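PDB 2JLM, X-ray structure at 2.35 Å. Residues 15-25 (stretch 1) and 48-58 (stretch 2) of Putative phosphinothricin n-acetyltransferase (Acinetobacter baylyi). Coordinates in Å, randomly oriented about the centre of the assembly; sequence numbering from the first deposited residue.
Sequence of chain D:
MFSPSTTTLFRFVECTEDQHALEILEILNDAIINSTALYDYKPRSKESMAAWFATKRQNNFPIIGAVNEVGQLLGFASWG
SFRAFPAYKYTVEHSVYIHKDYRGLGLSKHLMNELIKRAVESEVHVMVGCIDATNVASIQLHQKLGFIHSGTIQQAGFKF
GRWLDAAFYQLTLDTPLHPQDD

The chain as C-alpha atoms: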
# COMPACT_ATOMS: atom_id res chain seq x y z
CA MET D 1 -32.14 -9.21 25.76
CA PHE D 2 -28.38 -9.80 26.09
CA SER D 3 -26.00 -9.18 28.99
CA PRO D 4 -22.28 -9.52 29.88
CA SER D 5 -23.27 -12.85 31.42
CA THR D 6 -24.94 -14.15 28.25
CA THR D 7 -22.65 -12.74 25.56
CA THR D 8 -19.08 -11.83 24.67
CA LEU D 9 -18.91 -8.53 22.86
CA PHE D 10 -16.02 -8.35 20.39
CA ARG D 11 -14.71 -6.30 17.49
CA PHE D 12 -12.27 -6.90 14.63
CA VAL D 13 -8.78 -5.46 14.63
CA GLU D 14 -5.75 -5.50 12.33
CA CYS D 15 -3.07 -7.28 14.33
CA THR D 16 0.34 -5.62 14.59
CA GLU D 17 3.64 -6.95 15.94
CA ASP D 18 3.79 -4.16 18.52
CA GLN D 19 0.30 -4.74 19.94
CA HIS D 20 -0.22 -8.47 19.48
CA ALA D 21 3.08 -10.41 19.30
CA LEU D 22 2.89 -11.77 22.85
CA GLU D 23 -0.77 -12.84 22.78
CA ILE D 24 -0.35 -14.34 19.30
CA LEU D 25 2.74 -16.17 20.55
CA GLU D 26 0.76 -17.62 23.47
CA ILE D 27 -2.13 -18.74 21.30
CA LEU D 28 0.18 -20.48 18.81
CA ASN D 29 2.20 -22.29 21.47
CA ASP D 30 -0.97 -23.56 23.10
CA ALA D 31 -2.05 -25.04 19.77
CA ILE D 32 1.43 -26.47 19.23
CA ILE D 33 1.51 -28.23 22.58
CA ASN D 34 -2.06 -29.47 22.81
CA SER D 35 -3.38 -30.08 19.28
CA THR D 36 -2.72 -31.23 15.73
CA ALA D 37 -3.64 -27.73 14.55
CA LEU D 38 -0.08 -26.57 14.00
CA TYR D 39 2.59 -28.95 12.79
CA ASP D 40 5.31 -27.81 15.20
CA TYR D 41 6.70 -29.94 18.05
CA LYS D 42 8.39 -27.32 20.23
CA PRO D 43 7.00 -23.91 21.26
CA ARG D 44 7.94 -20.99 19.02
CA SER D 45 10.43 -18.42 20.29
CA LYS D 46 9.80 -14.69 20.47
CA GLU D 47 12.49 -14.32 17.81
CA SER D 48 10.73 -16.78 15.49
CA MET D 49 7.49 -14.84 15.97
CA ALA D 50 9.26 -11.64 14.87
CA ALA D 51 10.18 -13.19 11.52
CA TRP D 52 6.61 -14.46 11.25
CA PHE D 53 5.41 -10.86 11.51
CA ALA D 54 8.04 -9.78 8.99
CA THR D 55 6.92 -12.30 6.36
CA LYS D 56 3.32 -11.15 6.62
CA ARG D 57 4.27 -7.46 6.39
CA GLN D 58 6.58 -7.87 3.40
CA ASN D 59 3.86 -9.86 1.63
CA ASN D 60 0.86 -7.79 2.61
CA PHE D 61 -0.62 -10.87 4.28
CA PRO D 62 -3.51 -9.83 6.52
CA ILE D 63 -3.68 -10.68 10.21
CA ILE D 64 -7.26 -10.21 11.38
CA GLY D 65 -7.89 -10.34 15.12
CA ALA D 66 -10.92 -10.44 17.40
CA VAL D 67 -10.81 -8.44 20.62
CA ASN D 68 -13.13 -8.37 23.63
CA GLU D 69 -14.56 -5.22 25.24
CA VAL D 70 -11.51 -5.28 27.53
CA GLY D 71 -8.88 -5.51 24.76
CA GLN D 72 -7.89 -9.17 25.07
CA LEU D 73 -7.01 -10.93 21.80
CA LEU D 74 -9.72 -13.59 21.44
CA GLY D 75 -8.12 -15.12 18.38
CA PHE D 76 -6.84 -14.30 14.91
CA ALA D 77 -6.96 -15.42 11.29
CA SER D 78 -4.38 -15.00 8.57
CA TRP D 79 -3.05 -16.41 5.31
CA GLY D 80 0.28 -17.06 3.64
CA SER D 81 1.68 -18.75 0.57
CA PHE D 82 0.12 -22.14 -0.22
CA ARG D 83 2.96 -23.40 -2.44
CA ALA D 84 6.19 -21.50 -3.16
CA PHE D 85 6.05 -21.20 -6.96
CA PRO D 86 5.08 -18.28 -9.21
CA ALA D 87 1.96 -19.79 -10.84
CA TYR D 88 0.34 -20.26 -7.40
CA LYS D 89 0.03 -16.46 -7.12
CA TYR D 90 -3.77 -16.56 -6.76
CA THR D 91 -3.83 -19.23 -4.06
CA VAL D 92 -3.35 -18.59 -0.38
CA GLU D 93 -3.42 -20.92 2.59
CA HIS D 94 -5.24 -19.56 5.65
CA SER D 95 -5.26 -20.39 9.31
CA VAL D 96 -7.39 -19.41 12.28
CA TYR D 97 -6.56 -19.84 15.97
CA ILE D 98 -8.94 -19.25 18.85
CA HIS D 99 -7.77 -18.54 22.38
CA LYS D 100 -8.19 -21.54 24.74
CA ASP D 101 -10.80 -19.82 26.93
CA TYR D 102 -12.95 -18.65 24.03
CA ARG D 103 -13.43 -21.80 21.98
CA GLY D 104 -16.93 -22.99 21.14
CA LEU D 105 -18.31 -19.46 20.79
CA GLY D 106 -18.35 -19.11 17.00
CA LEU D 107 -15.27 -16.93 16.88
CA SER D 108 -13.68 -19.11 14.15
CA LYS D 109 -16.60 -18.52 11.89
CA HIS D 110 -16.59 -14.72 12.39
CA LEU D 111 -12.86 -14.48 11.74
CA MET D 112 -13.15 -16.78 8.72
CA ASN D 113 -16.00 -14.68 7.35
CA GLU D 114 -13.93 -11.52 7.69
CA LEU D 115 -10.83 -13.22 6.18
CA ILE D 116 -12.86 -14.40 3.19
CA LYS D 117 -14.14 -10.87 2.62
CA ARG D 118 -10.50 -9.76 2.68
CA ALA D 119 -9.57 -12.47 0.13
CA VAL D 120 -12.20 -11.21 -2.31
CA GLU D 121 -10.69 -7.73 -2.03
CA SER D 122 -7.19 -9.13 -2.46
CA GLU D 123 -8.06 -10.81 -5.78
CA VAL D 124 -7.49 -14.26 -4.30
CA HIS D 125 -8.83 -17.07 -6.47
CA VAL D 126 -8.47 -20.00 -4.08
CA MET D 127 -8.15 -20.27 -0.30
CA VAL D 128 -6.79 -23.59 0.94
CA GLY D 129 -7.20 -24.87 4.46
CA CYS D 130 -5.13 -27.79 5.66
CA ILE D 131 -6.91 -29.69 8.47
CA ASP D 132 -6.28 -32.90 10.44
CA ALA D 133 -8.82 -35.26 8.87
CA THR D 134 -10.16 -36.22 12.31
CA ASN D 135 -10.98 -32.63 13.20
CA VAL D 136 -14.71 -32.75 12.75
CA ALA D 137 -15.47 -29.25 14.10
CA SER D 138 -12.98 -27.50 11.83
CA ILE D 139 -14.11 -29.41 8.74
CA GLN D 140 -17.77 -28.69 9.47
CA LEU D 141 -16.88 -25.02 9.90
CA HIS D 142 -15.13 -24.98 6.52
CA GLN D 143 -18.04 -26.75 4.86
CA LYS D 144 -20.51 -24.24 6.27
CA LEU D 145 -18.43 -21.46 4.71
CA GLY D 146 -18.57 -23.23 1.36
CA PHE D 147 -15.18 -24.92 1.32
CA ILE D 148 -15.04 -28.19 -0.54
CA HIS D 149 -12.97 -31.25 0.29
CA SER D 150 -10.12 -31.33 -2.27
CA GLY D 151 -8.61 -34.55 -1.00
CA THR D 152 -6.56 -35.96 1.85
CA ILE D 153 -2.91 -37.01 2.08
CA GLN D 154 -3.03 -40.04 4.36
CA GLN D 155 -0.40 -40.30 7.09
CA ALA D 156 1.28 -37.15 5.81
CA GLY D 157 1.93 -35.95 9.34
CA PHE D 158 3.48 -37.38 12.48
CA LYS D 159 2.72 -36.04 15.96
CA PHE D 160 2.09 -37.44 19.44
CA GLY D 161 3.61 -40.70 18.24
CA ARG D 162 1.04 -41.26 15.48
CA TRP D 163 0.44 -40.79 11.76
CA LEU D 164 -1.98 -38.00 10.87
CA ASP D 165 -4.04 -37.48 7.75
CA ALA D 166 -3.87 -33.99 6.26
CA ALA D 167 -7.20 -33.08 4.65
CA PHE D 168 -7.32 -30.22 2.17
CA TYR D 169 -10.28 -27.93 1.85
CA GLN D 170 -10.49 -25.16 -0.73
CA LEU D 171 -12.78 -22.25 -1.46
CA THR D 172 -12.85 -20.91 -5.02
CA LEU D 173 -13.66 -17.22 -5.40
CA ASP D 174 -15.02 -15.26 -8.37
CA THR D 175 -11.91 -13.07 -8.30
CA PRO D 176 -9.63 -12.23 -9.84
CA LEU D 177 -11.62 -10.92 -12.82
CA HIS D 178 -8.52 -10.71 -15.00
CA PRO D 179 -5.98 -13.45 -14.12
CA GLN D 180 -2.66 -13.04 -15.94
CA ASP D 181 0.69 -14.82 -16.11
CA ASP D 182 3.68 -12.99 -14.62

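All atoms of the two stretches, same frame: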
# COMPACT_ATOMS: atom_id res chain seq x y z
N CYS D 15 -4.17 -6.99 13.43
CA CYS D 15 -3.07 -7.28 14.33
C CYS D 15 -1.74 -6.70 13.87
O CYS D 15 -1.42 -6.71 12.68
CB CYS D 15 -2.95 -8.78 14.57
SG CYS D 15 -4.38 -9.43 15.42
N THR D 16 -0.98 -6.18 14.83
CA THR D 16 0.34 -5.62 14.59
C THR D 16 1.33 -6.31 15.51
O THR D 16 0.93 -6.84 16.55
CB THR D 16 0.38 -4.10 14.87
OG1 THR D 16 0.57 -3.87 16.28
CG2 THR D 16 -0.91 -3.42 14.42
N GLU D 17 2.60 -6.30 15.13
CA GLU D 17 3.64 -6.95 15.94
C GLU D 17 3.78 -6.25 17.30
O GLU D 17 3.95 -6.91 18.33
CB GLU D 17 4.97 -6.96 15.20
CG GLU D 17 6.04 -7.77 15.91
CD GLU D 17 7.40 -7.68 15.24
OE1 GLU D 17 8.36 -8.27 15.78
OE2 GLU D 17 7.50 -7.04 14.17
N ASP D 18 3.69 -4.93 17.28
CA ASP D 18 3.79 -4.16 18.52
C ASP D 18 2.68 -4.54 19.51
O ASP D 18 2.96 -4.84 20.67
CB ASP D 18 3.77 -2.65 18.22
CG ASP D 18 2.48 -2.20 17.56
N GLN D 19 1.44 -4.55 19.05
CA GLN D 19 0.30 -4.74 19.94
C GLN D 19 -0.02 -6.20 20.27
O GLN D 19 -0.61 -6.48 21.32
CB GLN D 19 -0.96 -4.08 19.37
CG GLN D 19 -0.91 -2.57 19.26
CD GLN D 19 -2.24 -1.97 18.84
N HIS D 20 0.35 -7.13 19.39
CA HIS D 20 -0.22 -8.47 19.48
C HIS D 20 0.77 -9.64 19.50
O HIS D 20 0.35 -10.79 19.68
CB HIS D 20 -1.24 -8.66 18.36
CG HIS D 20 -2.34 -7.65 18.39
ND1 HIS D 20 -2.42 -6.61 17.49
CD2 HIS D 20 -3.42 -7.51 19.21
CE1 HIS D 20 -3.49 -5.88 17.75
NE2 HIS D 20 -4.11 -6.41 18.78
N ALA D 21 2.06 -9.36 19.33
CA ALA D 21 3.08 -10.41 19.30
C ALA D 21 3.00 -11.40 20.46
O ALA D 21 3.08 -12.62 20.26
CB ALA D 21 4.47 -9.81 19.22
N LEU D 22 2.85 -10.89 21.68
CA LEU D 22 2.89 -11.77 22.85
C LEU D 22 1.66 -12.67 22.90
O LEU D 22 1.79 -13.88 23.03
CB LEU D 22 3.03 -10.98 24.16
CG LEU D 22 3.39 -11.82 25.39
CD1 LEU D 22 4.18 -11.02 26.41
CD2 LEU D 22 2.16 -12.45 26.04
N GLU D 23 0.48 -12.07 22.80
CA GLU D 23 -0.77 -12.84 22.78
C GLU D 23 -0.80 -13.86 21.64
O GLU D 23 -1.14 -15.02 21.86
CB GLU D 23 -1.98 -11.91 22.68
CG GLU D 23 -2.47 -11.42 24.02
CD GLU D 23 -3.62 -10.45 23.89
OE1 GLU D 23 -4.72 -10.77 24.38
OE2 GLU D 23 -3.42 -9.37 23.29
N ILE D 24 -0.45 -13.43 20.44
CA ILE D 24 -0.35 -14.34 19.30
C ILE D 24 0.62 -15.48 19.63
O ILE D 24 0.33 -16.66 19.40
CB ILE D 24 0.06 -13.60 18.01
CG1 ILE D 24 -1.14 -12.83 17.45
CG2 ILE D 24 0.58 -14.58 16.97
CD1 ILE D 24 -0.85 -12.07 16.19
N LEU D 25 1.77 -15.14 20.20
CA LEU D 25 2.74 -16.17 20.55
C LEU D 25 2.16 -17.19 21.53
O LEU D 25 2.48 -18.37 21.46
CB LEU D 25 4.02 -15.55 21.10
CG LEU D 25 5.09 -16.52 21.61
CD1 LEU D 25 5.55 -17.46 20.52
CD2 LEU D 25 6.26 -15.75 22.19
N SER D 48 11.40 -16.13 16.61
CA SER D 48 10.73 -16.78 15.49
C SER D 48 9.44 -16.06 15.13
O SER D 48 9.08 -15.96 13.95
CB SER D 48 10.43 -18.25 15.81
N MET D 49 8.75 -15.56 16.15
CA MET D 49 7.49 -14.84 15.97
C MET D 49 7.72 -13.48 15.31
O MET D 49 6.82 -12.93 14.66
CB MET D 49 6.78 -14.68 17.32
CG MET D 49 5.29 -14.36 17.23
SD MET D 49 4.33 -15.56 16.27
CE MET D 49 5.05 -17.11 16.82
N ALA D 50 8.92 -12.93 15.46
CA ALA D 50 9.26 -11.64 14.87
C ALA D 50 9.47 -11.77 13.36
O ALA D 50 9.15 -10.85 12.60
CB ALA D 50 10.50 -11.05 15.54
N ALA D 51 10.02 -12.90 12.94
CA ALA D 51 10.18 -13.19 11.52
C ALA D 51 8.80 -13.43 10.91
O ALA D 51 8.48 -12.90 9.85
CB ALA D 51 11.07 -14.41 11.31
N TRP D 52 8.00 -14.22 11.62
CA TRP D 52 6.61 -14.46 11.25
C TRP D 52 5.93 -13.13 10.91
O TRP D 52 5.33 -13.00 9.85
CB TRP D 52 5.88 -15.15 12.40
CG TRP D 52 4.50 -15.66 12.10
CD1 TRP D 52 4.18 -16.85 11.50
CD2 TRP D 52 3.26 -15.02 12.41
NE1 TRP D 52 2.82 -16.99 11.42
CE2 TRP D 52 2.23 -15.88 11.97
CE3 TRP D 52 2.92 -13.81 13.02
CZ2 TRP D 52 0.88 -15.56 12.11
CZ3 TRP D 52 1.58 -13.50 13.16
CH2 TRP D 52 0.58 -14.36 12.71
N PHE D 53 6.04 -12.14 11.79
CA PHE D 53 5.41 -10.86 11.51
C PHE D 53 6.01 -10.22 10.27
O PHE D 53 5.30 -9.62 9.46
CB PHE D 53 5.49 -9.93 12.72
CG PHE D 53 4.41 -10.16 13.72
CD1 PHE D 53 4.63 -10.97 14.83
CD2 PHE D 53 3.15 -9.61 13.55
CE1 PHE D 53 3.63 -11.20 15.75
CE2 PHE D 53 2.15 -9.84 14.48
CZ PHE D 53 2.39 -10.63 15.58
N ALA D 54 7.32 -10.38 10.11
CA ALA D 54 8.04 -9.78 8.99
C ALA D 54 7.52 -10.31 7.66
O ALA D 54 7.19 -9.55 6.75
CB ALA D 54 9.54 -10.02 9.12
N THR D 55 7.44 -11.64 7.56
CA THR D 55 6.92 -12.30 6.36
C THR D 55 5.56 -11.74 5.96
O THR D 55 5.32 -11.43 4.79
CB THR D 55 6.83 -13.82 6.57
OG1 THR D 55 8.15 -14.36 6.74
CG2 THR D 55 6.15 -14.50 5.37
N LYS D 56 4.68 -11.58 6.94
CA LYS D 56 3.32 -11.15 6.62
C LYS D 56 3.27 -9.69 6.19
O LYS D 56 2.47 -9.34 5.32
CB LYS D 56 2.36 -11.46 7.77
CG LYS D 56 1.83 -12.90 7.67
CD LYS D 56 1.53 -13.53 9.00
CE LYS D 56 1.40 -15.04 8.86
NZ LYS D 56 0.63 -15.41 7.64
N ARG D 57 4.14 -8.87 6.77
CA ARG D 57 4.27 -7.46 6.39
C ARG D 57 4.78 -7.33 4.96
O ARG D 57 4.13 -6.73 4.11
CB ARG D 57 5.24 -6.73 7.32
CG ARG D 57 4.61 -6.10 8.54
CD ARG D 57 5.59 -5.16 9.25
NE ARG D 57 6.78 -5.86 9.73
CZ ARG D 57 6.91 -6.37 10.95
NH1 ARG D 57 5.92 -6.26 11.83
NH2 ARG D 57 8.03 -6.99 11.31
N GLN D 58 5.97 -7.89 4.72
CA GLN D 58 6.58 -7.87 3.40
C GLN D 58 5.56 -8.28 2.33
O GLN D 58 5.49 -7.66 1.27
CB GLN D 58 7.79 -8.81 3.37
CG GLN D 58 8.22 -9.27 1.98
CD GLN D 58 9.25 -8.35 1.33
OE1 GLN D 58 9.25 -7.14 1.53
NE2 GLN D 58 10.14 -8.94 0.53

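The most unusual feature of this contact is that one residue, Glu17, serves it twice, with its backbone end against an aromatic ring and its carboxylate in a salt bridge. Its CA sits 3.7 Å from the centroid of the Phe53 ring and only 18° off the ring normal, so the CA-H group lies over the ring face in a CH-pi contact. From there the side chain runs out fully extended, with chi1 and chi2 both t and chi3 at 177°, and ends at Arg57, one helical turn beyond Phe53. Glu17 OE2 accepts from both Arg57 NH1 and Arg57 NH2, each 2.9 Å away. The two N-H...O angles, 140° and 141°, are nearly equal, as expected when a single oxygen lies near the guanidinium plane and is shared by two nitrogens. The fork costs some linearity in each hydrogen bond but ties the charged groups together at the exposed margin. At the same tip, the other carboxylate oxygen, Glu17 OE1, lies 3.5 Å from Ala50 CB.

Phe53 is the hub. Its ring, with chi1 m, reaches into the first turns of the opposing helix, and three of the residues it meets there, Glu17, Ala21 and Ile24, follow helical spacing. Ala21 CB lies 3.8 Å from Phe53 CE1 and Ala21 CA 3.7 Å from the same atom, so the ring meets backbone as well as side chain. Ile24 CD1 packs at 3.6 Å against Phe53 CZ.

Ile24 also reaches two further partners. Its CG2 lies 3.9 Å from Met49 SD and 4.1 Å from Trp52 CZ3; the CA-to-CB bond of Trp52 points sideways, but the end of its side chain comes nearer. Met49, folded by p values at chi2 and chi3, brings its CE to 3.7 Å from Leu25 CD1.

The helices cross at 128°, with axes 10.6 Å apart at closest approach. Glu17 and Phe53 have CA atoms 6.2 Å apart, and Leu25 and Met49 have CA atoms 6.7 Å apart, so the contact runs in opposing order along the two helices.

The start of the first helix is organised locally. Thr16, at the N-cap, accepts from Gln19 N through OG1 at 3.0 Å, although the placement of that oxygen is less certain. The end of the His20 side chain leads away from the other helix, and its ND1 accepts from Thr16 N at 3.1 Å.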